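Local coordinates for CRISPR-associated protein, Cse1 family (Acidimicrobium ferrooxidans, PDB 4H3T) that probably serves as the large subunit of the type I-E CRISPR Cascade complex, which recognises invading DNA, at residues Gln324-Arg328 with Tyr460-Asp464; Asp382-Pro387 with Arg468-Thr472; Phe408-Ala412 with Trp487-Glu492. The protein carries 1 engineered substitution. All coordinates share one frame; numbering follows the deposited sequence. Where two conformers were deposited one is given.

Contact 1: Gln324-Arg328 with Tyr460-Asp464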
ATOM      1  N   GLN A 324      10.028   7.588  -4.014  0.72 44.19           N
ATOM      2  CA  GLN A 324       9.656   8.165  -5.336  0.72 42.11           C
ATOM      3  C   GLN A 324       8.157   8.323  -5.440  0.72 44.55           C
ATOM      4  O   GLN A 324       7.414   7.603  -4.763  0.72 47.51           O
ATOM      5  CB  GLN A 324      10.138   7.328  -6.457  0.72 42.15           C
ATOM      6  CG  GLN A 324       9.432   5.990  -6.622  0.72 44.90           C
ATOM      7  CD  GLN A 324       9.939   5.191  -7.769  0.72 55.84           C
ATOM      8  OE1 GLN A 324       9.272   4.233  -8.247  0.72 47.38           O
ATOM      9  NE2 GLN A 324      11.186   5.399  -8.102  0.72 40.67           N
ATOM     10  N   GLN A 325       7.713   9.191  -6.317  1.00 40.23           N
ATOM     11  CA  GLN A 325       6.265   9.453  -6.573  1.00 39.11           C
ATOM     12  C   GLN A 325       5.717   8.151  -7.195  1.00 43.18           C
ATOM     13  O   GLN A 325       6.424   7.531  -7.987  1.00 37.47           O
ATOM     14  CB  GLN A 325       6.073  10.623  -7.497  1.00 40.37           C
ATOM     15  CG  GLN A 325       6.567  11.967  -6.911  1.00 42.20           C
ATOM     16  CD  GLN A 325       8.030  12.318  -7.166  1.00 45.38           C
ATOM     17  OE1 GLN A 325       8.833  11.503  -7.632  1.00 46.30           O
ATOM     18  NE2 GLN A 325       8.442  13.457  -6.656  1.00 35.16           N
ATOM     19  N   VAL A 326       4.537   7.727  -6.858  1.00 39.97           N
ATOM     20  CA  VAL A 326       4.056   6.397  -7.211  1.00 39.40           C
ATOM     21  C   VAL A 326       3.972   6.180  -8.726  1.00 40.56           C
ATOM     22  O   VAL A 326       4.289   5.101  -9.196  1.00 41.12           O
ATOM     23  CB  VAL A 326       2.702   5.996  -6.532  1.00 45.45           C
ATOM     24  CG1 VAL A 326       1.575   6.886  -6.944  1.00 45.36           C
ATOM     25  CG2 VAL A 326       2.342   4.551  -6.840  1.00 46.57           C
ATOM     26  N   TRP A 327       3.644   7.197  -9.507  1.00 39.75           N
ATOM     27  CA  TRP A 327       3.610   7.006 -10.982  1.00 37.94           C
ATOM     28  C   TRP A 327       4.965   6.675 -11.622  1.00 40.30           C
ATOM     29  O   TRP A 327       5.005   6.086 -12.706  1.00 39.29           O
ATOM     30  CB  TRP A 327       2.992   8.231 -11.669  1.00 37.69           C
ATOM     31  CG  TRP A 327       3.605   9.555 -11.314  1.00 37.64           C
ATOM     32  CD1 TRP A 327       3.253  10.375 -10.284  1.00 39.87           C
ATOM     33  CD2 TRP A 327       4.770  10.140 -11.914  1.00 38.08           C
ATOM     34  NE1 TRP A 327       4.092  11.454 -10.231  1.00 39.61           N
ATOM     35  CE2 TRP A 327       5.032  11.344 -11.223  1.00 41.67           C
ATOM     36  CE3 TRP A 327       5.503   9.857 -13.089  1.00 39.85           C
ATOM     37  CZ2 TRP A 327       6.074  12.218 -11.607  1.00 41.78           C
ATOM     38  CZ3 TRP A 327       6.516  10.724 -13.472  1.00 41.06           C
ATOM     39  CH2 TRP A 327       6.748  11.920 -12.769  1.00 41.00           C
ATOM     40  N   ARG A 328       6.096   6.971 -10.933  1.00 37.64           N
ATOM     41  CA  ARG A 328       7.392   6.578 -11.444  1.00 37.35           C
ATOM     42  C   ARG A 328       7.516   5.022 -11.484  1.00 42.30           C
ATOM     43  O   ARG A 328       8.312   4.513 -12.246  1.00 43.83           O
ATOM     44  CB  ARG A 328       8.514   7.241 -10.640  1.00 37.00           C
ATOM     45  CG  ARG A 328       8.644   8.704 -10.952  1.00 38.59           C
ATOM     46  CD  ARG A 328       9.463   9.453  -9.929  1.00 35.72           C
ATOM     47  NE  ARG A 328      10.847   9.035  -9.849  1.00 38.35           N
ATOM     48  CZ  ARG A 328      11.737   9.556  -9.024  1.00 44.52           C
ATOM     49  NH1 ARG A 328      11.376  10.487  -8.140  1.00 39.54           N
ATOM     50  NH2 ARG A 328      12.984   9.123  -9.035  1.00 40.13           N
ATOM     51  N   TYR A 460      11.262  15.614 -11.245  1.00 35.94           N
ATOM     52  CA  TYR A 460      10.151  14.712 -10.902  1.00 36.90           C
ATOM     53  C   TYR A 460       9.124  15.421  -9.999  1.00 40.39           C
ATOM     54  O   TYR A 460       7.920  15.242 -10.195  1.00 38.96           O
ATOM     55  CB  TYR A 460      10.681  13.420 -10.234  1.00 38.42           C
ATOM     56  CG  TYR A 460      11.296  12.488 -11.241  1.00 39.14           C
ATOM     57  CD1 TYR A 460      10.544  11.982 -12.292  1.00 43.39           C
ATOM     58  CD2 TYR A 460      12.591  11.996 -11.075  1.00 39.86           C
ATOM     59  CE1 TYR A 460      11.038  10.990 -13.126  1.00 42.49           C
ATOM     60  CE2 TYR A 460      13.136  11.078 -11.989  1.00 40.00           C
ATOM     61  CZ  TYR A 460      12.345  10.607 -13.032  1.00 46.63           C
ATOM     62  OH  TYR A 460      12.656   9.613 -13.892  1.00 51.27           O
ATOM     63  N   GLY A 461       9.593  16.258  -9.054  1.00 37.22           N
ATOM     64  CA  GLY A 461       8.684  16.970  -8.164  1.00 39.57           C
ATOM     65  C   GLY A 461       7.810  17.922  -8.975  1.00 40.62           C
ATOM     66  O   GLY A 461       6.618  17.998  -8.762  1.00 40.64           O
ATOM     67  N   ARG A 462       8.419  18.621  -9.957  0.51 38.33           N
ATOM     68  CA  ARG A 462       7.710  19.528 -10.864  0.51 39.68           C
ATOM     69  C   ARG A 462       6.760  18.805 -11.811  0.51 44.32           C
ATOM     70  O   ARG A 462       5.766  19.386 -12.208  0.51 44.90           O
ATOM     71  CB  ARG A 462       8.718  20.329 -11.692  0.51 42.86           C
ATOM     72  CG  ARG A 462       9.410  21.399 -10.846  0.51 48.21           C
ATOM     73  CD  ARG A 462       8.626  22.704 -10.834  0.51 47.08           C
ATOM     74  NE  ARG A 462       8.798  23.405 -12.118  0.51 49.82           N
ATOM     75  CZ  ARG A 462       9.861  24.126 -12.463  0.51 65.31           C
ATOM     76  NH1 ARG A 462      10.864  24.306 -11.608  0.51 60.69           N
ATOM     77  NH2 ARG A 462       9.941  24.659 -13.671  0.51 62.26           N
ATOM     78  N   LEU A 463       7.031  17.548 -12.165  1.00 40.52           N
ATOM     79  CA  LEU A 463       6.167  16.796 -13.108  1.00 40.83           C
ATOM     80  C   LEU A 463       5.092  16.011 -12.389  1.00 41.01           C
ATOM     81  O   LEU A 463       4.236  15.416 -13.058  1.00 39.80           O
ATOM     82  CB  LEU A 463       7.036  15.849 -13.984  1.00 39.17           C
ATOM     83  CG  LEU A 463       7.976  16.528 -14.951  1.00 42.69           C
ATOM     84  CD1 LEU A 463       8.776  15.504 -15.720  1.00 42.62           C
ATOM     85  CD2 LEU A 463       7.222  17.481 -15.933  1.00 44.42           C
ATOM     86  N   ASP A 464       5.047  16.074 -11.048  1.00 39.22           N
ATOM     87  CA  ASP A 464       4.092  15.251 -10.329  1.00 38.43           C
ATOM     88  C   ASP A 464       2.634  15.661 -10.639  1.00 43.30           C
ATOM     89  O   ASP A 464       1.870  14.812 -11.093  1.00 41.77           O
ATOM     90  CB  ASP A 464       4.370  15.267  -8.822  1.00 39.57           C
ATOM     91  CG  ASP A 464       3.438  14.402  -7.989  1.00 46.55           C
ATOM     92  OD1 ASP A 464       3.398  13.155  -8.206  1.00 46.61           O
ATOM     93  OD2 ASP A 464       2.707  14.944  -7.211  1.00 55.96           O
TER
HETATM   94  O   HOH W   1      12.038   7.101 -11.723  1.00 49.41           O
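R328 spreads its guanidinium flat over one face of the Y460 ring, the two planes only 7° apart. CZ of R328 stands 3.7 Å from the centroid of the Y460 ring and closest to its CD2, at 3.3 Å, so this is a cation-pi stack shifted toward one rim. CD of R328 rests over the same face, 3.8 Å from the Y460 centroid, as a CH-pi contact. An arginine suits the place because the flat cation can cover a ring while its edge still gives hydrogen bonds. Within its own segment, R328 NH1 meets Q325 OE1 at 2.8 Å, in both the guanidinium plane and the carbonyl plane, which resists rotation of the group. NH1 also has a salt bridge to E457, and NE donates to a water that reaches Y460 OH weakly.

W327 meets the helix with its edge. Its CG sits between backbone N and carbonyl carbon (chi1 53°), which carries the indole toward D464. There NE1 of W327 donates to D464 OD1 at 2.7 Å, nearly straight at 158°, in the ring plane and on the anti side of the carboxylate. At the far end of the indole, CH2 of W327 touches the edge of the Y460 ring at CD1, 3.8 Å away, and L463 CB at 4.1 Å.

R468 is a second partner of D464 OD1, and Y467 stacks on W327. The contact thus sets the loop ahead of helix 330-334 against helix 445-473, while V406 of helix 397-415 touches W327 and helix 481-504 packs on L463.

Contact 2: Asp382-Pro387 with Arg468-Thr472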
ATOM      1  N   ASP A 382       0.716   5.874  -1.067  1.00 42.19           N
ATOM      2  CA  ASP A 382       0.306   6.816  -2.123  1.00 40.42           C
ATOM      3  C   ASP A 382      -0.992   6.429  -2.704  1.00 41.99           C
ATOM      4  O   ASP A 382      -1.470   5.324  -2.458  1.00 41.05           O
ATOM      5  CB  ASP A 382       1.393   6.849  -3.240  1.00 45.79           C
ATOM      6  CG  ASP A 382       1.618   8.194  -3.969  1.00 64.44           C
ATOM      7  OD1 ASP A 382       0.661   9.040  -4.010  1.00 57.22           O
ATOM      8  OD2 ASP A 382       2.771   8.425  -4.470  1.00 76.57           O
ATOM      9  N   ARG A 383      -1.552   7.367  -3.450  0.53 42.22           N
ATOM     10  CA  ARG A 383      -2.788   7.283  -4.155  0.53 43.05           C
ATOM     11  C   ARG A 383      -2.570   7.770  -5.579  0.53 44.28           C
ATOM     12  O   ARG A 383      -1.888   8.785  -5.784  0.53 42.44           O
ATOM     13  CB  ARG A 383      -3.839   8.134  -3.421  0.53 45.94           C
ATOM     14  CG  ARG A 383      -3.773   7.930  -1.910  0.53 53.53           C
ATOM     15  CD  ARG A 383      -4.953   8.520  -1.166  0.53 53.16           C
ATOM     16  NE  ARG A 383      -6.005   7.537  -1.007  0.53 64.45           N
ATOM     17  CZ  ARG A 383      -6.271   6.828   0.086  0.53 67.72           C
ATOM     18  NH1 ARG A 383      -7.273   5.965   0.086  0.53 64.95           N
ATOM     19  NH2 ARG A 383      -5.548   6.993   1.197  0.53 57.28           N
ATOM     20  N   LEU A 384      -3.056   6.996  -6.563  1.00 40.94           N
ATOM     21  CA  LEU A 384      -2.929   7.370  -7.943  1.00 39.78           C
ATOM     22  C   LEU A 384      -4.284   7.259  -8.629  1.00 40.57           C
ATOM     23  O   LEU A 384      -4.812   6.165  -8.752  1.00 41.45           O
ATOM     24  CB  LEU A 384      -1.882   6.480  -8.623  1.00 40.45           C
ATOM     25  CG  LEU A 384      -1.534   6.866 -10.076  1.00 44.15           C
ATOM     26  CD1 LEU A 384      -0.906   8.300 -10.186  1.00 41.60           C
ATOM     27  CD2 LEU A 384      -0.646   5.834 -10.709  1.00 44.97           C
ATOM     28  N   ASP A 385      -4.798   8.365  -9.153  1.00 41.49           N
ATOM     29  CA  ASP A 385      -6.036   8.371  -9.957  1.00 43.79           C
ATOM     30  C   ASP A 385      -5.769   7.743 -11.342  1.00 44.59           C
ATOM     31  O   ASP A 385      -4.951   8.247 -12.143  1.00 44.44           O
ATOM     32  CB  ASP A 385      -6.609   9.795 -10.075  1.00 49.39           C
ATOM     33  CG  ASP A 385      -7.267  10.337  -8.788  1.00 75.14           C
ATOM     34  OD1 ASP A 385      -7.826   9.525  -8.010  1.00 77.90           O
ATOM     35  OD2 ASP A 385      -7.315  11.585  -8.613  1.00 84.40           O
ATOM     36  N   THR A 386      -6.330   6.553 -11.545  1.00 40.99           N
ATOM     37  CA  THR A 386      -6.038   5.720 -12.682  1.00 42.48           C
ATOM     38  C   THR A 386      -7.299   5.357 -13.533  1.00 47.10           C
ATOM     39  O   THR A 386      -8.221   4.671 -13.034  1.00 44.57           O
ATOM     40  CB  THR A 386      -5.312   4.413 -12.212  1.00 44.95           C
ATOM     41  OG1 THR A 386      -4.175   4.763 -11.392  1.00 44.53           O
ATOM     42  CG2 THR A 386      -4.783   3.601 -13.401  1.00 41.77           C
ATOM     43  N   PRO A 387      -7.251   5.681 -14.842  1.00 43.32           N
ATOM     44  CA  PRO A 387      -8.342   5.282 -15.738  1.00 43.72           C
ATOM     45  C   PRO A 387      -8.415   3.795 -15.916  1.00 45.80           C
ATOM     46  O   PRO A 387      -7.359   3.109 -16.017  1.00 42.11           O
ATOM     47  CB  PRO A 387      -7.944   5.909 -17.092  1.00 47.43           C
ATOM     48  CG  PRO A 387      -6.981   6.929 -16.776  1.00 50.79           C
ATOM     49  CD  PRO A 387      -6.257   6.505 -15.570  1.00 46.07           C
ATOM     50  N   ARG A 468      -0.081  13.440 -13.157  1.00 40.80           N
ATOM     51  CA  ARG A 468      -1.360  12.951 -12.620  1.00 41.10           C
ATOM     52  C   ARG A 468      -2.569  13.444 -13.460  1.00 43.24           C
ATOM     53  O   ARG A 468      -3.529  12.675 -13.696  1.00 45.16           O
ATOM     54  CB  ARG A 468      -1.494  13.370 -11.163  1.00 40.75           C
ATOM     55  CG  ARG A 468      -0.487  12.633 -10.215  1.00 41.64           C
ATOM     56  CD  ARG A 468      -0.518  13.273  -8.841  1.00 39.86           C
ATOM     57  NE  ARG A 468       0.426  12.601  -7.956  1.00 41.49           N
ATOM     58  CZ  ARG A 468       0.209  11.483  -7.279  1.00 52.47           C
ATOM     59  NH1 ARG A 468      -0.978  10.897  -7.315  1.00 46.13           N
ATOM     60  NH2 ARG A 468       1.179  10.938  -6.559  1.00 56.74           N
ATOM     61  N   HIS A 469      -2.531  14.713 -13.878  1.00 43.11           N
ATOM     62  CA  HIS A 469      -3.524  15.349 -14.770  1.00 44.53           C
ATOM     63  C   HIS A 469      -3.504  14.669 -16.132  1.00 46.69           C
ATOM     64  O   HIS A 469      -4.547  14.417 -16.703  1.00 41.79           O
ATOM     65  CB  HIS A 469      -3.251  16.862 -14.942  1.00 48.72           C
ATOM     66  CG  HIS A 469      -4.312  17.595 -15.716  1.00 57.80           C
ATOM     67  ND1 HIS A 469      -4.017  18.277 -16.917  1.00 63.01           N
ATOM     68  CD2 HIS A 469      -5.622  17.814 -15.410  1.00 63.23           C
ATOM     69  CE1 HIS A 469      -5.160  18.822 -17.322  1.00 63.77           C
ATOM     70  NE2 HIS A 469      -6.157  18.583 -16.453  1.00 64.24           N
ATOM     71  N   PHE A 470      -2.322  14.412 -16.672  1.00 43.71           N
ATOM     72  CA  PHE A 470      -2.177  13.723 -17.950  1.00 44.26           C
ATOM     73  C   PHE A 470      -2.778  12.301 -17.870  1.00 45.35           C
ATOM     74  O   PHE A 470      -3.565  11.909 -18.726  1.00 42.29           O
ATOM     75  CB  PHE A 470      -0.654  13.673 -18.345  1.00 46.34           C
ATOM     76  CG  PHE A 470      -0.222  12.515 -19.211  1.00 46.54           C
ATOM     77  CD1 PHE A 470      -0.320  12.583 -20.593  1.00 48.45           C
ATOM     78  CD2 PHE A 470       0.241  11.332 -18.636  1.00 45.16           C
ATOM     79  CE1 PHE A 470      -0.012  11.465 -21.383  1.00 48.98           C
ATOM     80  CE2 PHE A 470       0.533  10.230 -19.409  1.00 46.82           C
ATOM     81  CZ  PHE A 470       0.429  10.297 -20.782  1.00 46.72           C
ATOM     82  N   LEU A 471      -2.435  11.550 -16.806  1.00 41.66           N
ATOM     83  CA  LEU A 471      -2.910  10.191 -16.643  1.00 40.12           C
ATOM     84  C   LEU A 471      -4.450  10.144 -16.511  1.00 45.32           C
ATOM     85  O   LEU A 471      -5.114   9.360 -17.213  1.00 44.65           O
ATOM     86  CB  LEU A 471      -2.237   9.545 -15.407  1.00 38.83           C
ATOM     87  CG  LEU A 471      -2.711   8.116 -15.045  1.00 41.28           C
ATOM     88  CD1 LEU A 471      -2.339   7.152 -16.141  1.00 42.54           C
ATOM     89  CD2 LEU A 471      -2.085   7.582 -13.804  1.00 42.29           C
ATOM     90  N   THR A 472      -5.025  11.039 -15.680  1.00 41.41           N
ATOM     91  CA  THR A 472      -6.500  11.139 -15.527  1.00 43.68           C
ATOM     92  C   THR A 472      -7.165  11.434 -16.872  1.00 46.37           C
ATOM     93  O   THR A 472      -8.217  10.850 -17.172  1.00 45.49           O
ATOM     94  CB  THR A 472      -6.883  12.201 -14.443  1.00 46.15           C
ATOM     95  OG1 THR A 472      -6.445  11.668 -13.178  1.00 54.00           O
ATOM     96  CG2 THR A 472      -8.357  12.457 -14.372  1.00 51.52           C
TER
HETATM   97  O   HOH W   2      -3.549  10.547 -11.794  1.00 40.21           O
HETATM   98  O   HOH W   3      -3.329  10.956  -9.177  1.00 42.63           O
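L471 turns its branched end toward the strand and makes the tight part of this contact. With CG anti to the backbone N (chi1 176°), it brings CD2 to 3.8 Å from L384 CD2 and to 3.4 Å from D385 O. The two leucines cross at about a right angle, each compact enough to fit between strand and helix. P387 closes the same end: its CG approaches L471 O at 3.1 Å, a rigid ring snug against a helix carbonyl.

The side by D385 and T472 is looser. D385 is exposed, and its CB lies 3.6 Å from T472 OG1, while two waters bridge the gap. One donates to the backbone oxygens D385 O and R468 O; the other accepts from D385 N and from the side-chain NH1 of R468.

An arginine suits the place because its chain, extended from CG to NE, carries the guanidinium to D382 and R383. Its NH1 donates to R383 O at 2.8 Å, in the guanidinium plane and at 163°. NH2 makes a longer salt bridge of 3.2 Å to D382 OD1, on the syn side and tilted 21° from the guanidinium plane. R383 N also donates to OD1, while D382 OD2 accepts from V326 N. Carboxylates on NE (D464) and NH2 would probably offset the cost of partly burying the cation, limit its turning and tie D382 and R383 to the helix.

Contact 3: Phe408-Ala412 with Trp487-Glu492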
ATOM      1  N   PHE A 408       9.771   9.044 -20.899  1.00 43.45           N
ATOM      2  CA  PHE A 408      10.191  10.338 -21.397  1.00 41.78           C
ATOM      3  C   PHE A 408      10.597  11.259 -20.241  1.00 44.11           C
ATOM      4  O   PHE A 408      11.640  11.925 -20.324  1.00 42.15           O
ATOM      5  CB  PHE A 408       9.115  10.996 -22.290  1.00 43.51           C
ATOM      6  CG  PHE A 408       9.626  12.261 -22.930  1.00 43.50           C
ATOM      7  CD1 PHE A 408      10.771  12.248 -23.698  1.00 46.73           C
ATOM      8  CD2 PHE A 408       9.030  13.484 -22.668  1.00 44.93           C
ATOM      9  CE1 PHE A 408      11.299  13.429 -24.206  1.00 47.18           C
ATOM     10  CE2 PHE A 408       9.473  14.638 -23.302  1.00 45.99           C
ATOM     11  CZ  PHE A 408      10.636  14.614 -24.023  1.00 47.09           C
ATOM     12  N   ALA A 409       9.818  11.299 -19.170  1.00 41.67           N
ATOM     13  CA  ALA A 409      10.200  12.082 -17.980  1.00 40.85           C
ATOM     14  C   ALA A 409      11.606  11.638 -17.456  1.00 40.88           C
ATOM     15  O   ALA A 409      12.412  12.478 -17.061  1.00 37.48           O
ATOM     16  CB  ALA A 409       9.164  11.941 -16.885  1.00 42.12           C
ATOM     17  N   ALA A 410      11.825  10.323 -17.352  1.00 37.06           N
ATOM     18  CA  ALA A 410      13.100   9.749 -16.896  1.00 38.46           C
ATOM     19  C   ALA A 410      14.269  10.144 -17.859  1.00 43.04           C
ATOM     20  O   ALA A 410      15.330  10.529 -17.377  1.00 39.83           O
ATOM     21  CB  ALA A 410      12.999   8.240 -16.748  1.00 39.62           C
ATOM     22  N   HIS A 411      14.030  10.199 -19.163  1.00 40.77           N
ATOM     23  CA  HIS A 411      15.054  10.620 -20.096  1.00 42.93           C
ATOM     24  C   HIS A 411      15.302  12.108 -19.961  1.00 41.95           C
ATOM     25  O   HIS A 411      16.444  12.499 -20.059  1.00 39.35           O
ATOM     26  CB  HIS A 411      14.712  10.295 -21.571  1.00 45.75           C
ATOM     27  CG  HIS A 411      14.793   8.838 -21.903  1.00 51.00           C
ATOM     28  ND1 HIS A 411      13.945   8.268 -22.809  1.00 54.33           N
ATOM     29  CD2 HIS A 411      15.633   7.890 -21.453  1.00 55.81           C
ATOM     30  CE1 HIS A 411      14.250   6.984 -22.840  1.00 55.11           C
ATOM     31  NE2 HIS A 411      15.256   6.713 -22.048  1.00 56.02           N
ATOM     32  N   ALA A 412      14.281  12.936 -19.706  1.00 39.50           N
ATOM     33  CA  ALA A 412      14.526  14.375 -19.491  1.00 39.99           C
ATOM     34  C   ALA A 412      15.338  14.590 -18.212  1.00 41.50           C
ATOM     35  O   ALA A 412      16.211  15.479 -18.146  1.00 41.29           O
ATOM     36  CB  ALA A 412      13.209  15.150 -19.436  1.00 41.69           C
ATOM     37  N   TRP A 487       2.213  15.933 -23.597  1.00 46.73           N
ATOM     38  CA  TRP A 487       3.126  15.603 -22.523  1.00 45.91           C
ATOM     39  C   TRP A 487       4.600  15.929 -22.961  1.00 47.42           C
ATOM     40  O   TRP A 487       5.375  16.472 -22.172  1.00 44.24           O
ATOM     41  CB  TRP A 487       2.993  14.138 -22.149  1.00 44.56           C
ATOM     42  CG  TRP A 487       3.906  13.738 -21.024  1.00 43.48           C
ATOM     43  CD1 TRP A 487       4.950  12.848 -21.070  1.00 45.25           C
ATOM     44  CD2 TRP A 487       3.840  14.209 -19.679  1.00 42.07           C
ATOM     45  NE1 TRP A 487       5.548  12.758 -19.839  1.00 42.57           N
ATOM     46  CE2 TRP A 487       4.857  13.549 -18.952  1.00 42.72           C
ATOM     47  CE3 TRP A 487       3.005  15.123 -19.006  1.00 43.71           C
ATOM     48  CZ2 TRP A 487       5.088  13.802 -17.593  1.00 41.38           C
ATOM     49  CZ3 TRP A 487       3.247  15.379 -17.662  1.00 43.35           C
ATOM     50  CH2 TRP A 487       4.257  14.716 -16.968  1.00 42.78           C
ATOM     51  N   ALA A 488       4.939  15.635 -24.217  1.00 45.91           N
ATOM     52  CA  ALA A 488       6.284  15.901 -24.740  1.00 46.74           C
ATOM     53  C   ALA A 488       6.642  17.389 -24.594  1.00 53.46           C
ATOM     54  O   ALA A 488       7.728  17.726 -24.127  1.00 54.57           O
ATOM     55  CB  ALA A 488       6.397  15.484 -26.207  1.00 48.87           C
ATOM     56  N   ALA A 489       5.760  18.264 -25.053  1.00 52.51           N
ATOM     57  CA  ALA A 489       5.976  19.712 -24.941  1.00 53.07           C
ATOM     58  C   ALA A 489       6.000  20.183 -23.467  1.00 54.67           C
ATOM     59  O   ALA A 489       6.771  21.076 -23.141  1.00 55.04           O
ATOM     60  CB  ALA A 489       4.895  20.482 -25.724  1.00 55.03           C
ATOM     61  N   LEU A 490       5.130  19.655 -22.592  1.00 50.79           N
ATOM     62  CA  LEU A 490       5.150  20.055 -21.174  1.00 48.85           C
ATOM     63  C   LEU A 490       6.499  19.672 -20.517  1.00 50.25           C
ATOM     64  O   LEU A 490       7.167  20.508 -19.907  1.00 47.44           O
ATOM     65  CB  LEU A 490       3.959  19.411 -20.449  1.00 48.05           C
ATOM     66  CG  LEU A 490       3.747  19.844 -19.012  1.00 50.73           C
ATOM     67  CD1 LEU A 490       2.248  19.820 -18.664  1.00 54.04           C
ATOM     68  CD2 LEU A 490       4.675  19.050 -18.021  1.00 48.68           C
ATOM     69  N   VAL A 491       6.950  18.447 -20.723  1.00 46.87           N
ATOM     70  CA  VAL A 491       8.201  18.005 -20.095  1.00 43.10           C
ATOM     71  C   VAL A 491       9.394  18.821 -20.608  1.00 48.11           C
ATOM     72  O   VAL A 491      10.237  19.206 -19.804  1.00 43.70           O
ATOM     73  CB  VAL A 491       8.407  16.491 -20.292  1.00 44.91           C
ATOM     74  CG1 VAL A 491       9.806  16.051 -19.860  1.00 43.77           C
ATOM     75  CG2 VAL A 491       7.349  15.691 -19.549  1.00 44.87           C
ATOM     76  N   GLU A 492       9.447  19.107 -21.910  1.00 47.65           N
ATOM     77  CA  GLU A 492      10.543  19.923 -22.455  1.00 48.94           C
ATOM     78  C   GLU A 492      10.588  21.306 -21.832  1.00 50.36           C
ATOM     79  O   GLU A 492      11.680  21.803 -21.558  1.00 48.26           O
ATOM     80  CB  GLU A 492      10.406  20.136 -23.976  1.00 52.54           C
ATOM     81  CG  GLU A 492      10.787  18.957 -24.838  1.00 66.66           C
ATOM     82  CD  GLU A 492      11.020  19.435 -26.264  1.00 96.35           C
ATOM     83  OE1 GLU A 492      10.040  19.450 -27.052  1.00 96.96           O
ATOM     84  OE2 GLU A 492      12.121  19.972 -26.530  1.00 76.13           O
TER
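F408 and V491 supply most of the apolar packing, their side chains sliding past each other in opposite directions. The phenyl ring, swung out with CG anti to the backbone N (chi1 -173°), places CE2 of F408 3.7 Å from V491 CB. V491 CG1 reaches the other way to A412 CB, 3.5 Å off, and this short beta-branched residue packs against A409 and A412, whose small size lets its methyl come near. Its CG2 meanwhile lies over one face of the W487 ring in its own helix.

Other neighbours meet the rim of the phenyl. CD1 of W487 stands at 4.4 Å from F408 CD2, and A488 O comes 3.6 Å from F408 CE2 near the ring plane. A488, with only a methyl, leaves room for the ring to come so near the backbone. Cut back to alanine, F408 would lose its ring, and this would probably open a gap beside V491 and A488 and leave F532 without its partner.

Over the segments 408-412 and 487-492 the axes run at 24° and come within 10.3 Å. This is consistent with the C-terminal four-helix bundle of Cse1 proteins, in which 397-415 and 481-504 would be the first and third helices. Helix 445-473 packs on A409 and L490 through L463, and helix 511-532 packs on F408 through A528 and R529.

Polar groups look outside the pair. W487 NE1, on an otherwise apolar indole, donates to A405 O, and E492, whose CG only brushes F408 CZ at 4.4 Å, forms a salt bridge with R529 through OE1.

Helix 445-473 is common to contacts 1 and 2, whose centres lie about 11 Å apart, and its L463 and F470 also touch residues of contact 3, whose centre is about 12 Å from that of contact 1 and about 17 Å from that of contact 2. Along the chain the first segments come in order (324-328, 382-387, 408-412), and their partners follow in the same order, so every pair of contacts crosses. The antiparallel sheet ending in strand 375-387 meets the helix at contact 2, the loop before helix 330-334 at contact 1, and contact 3 lies within the helical bundle. Contacts 1 and 2 join that helix to the preceding part, while contact 3 holds two helices together.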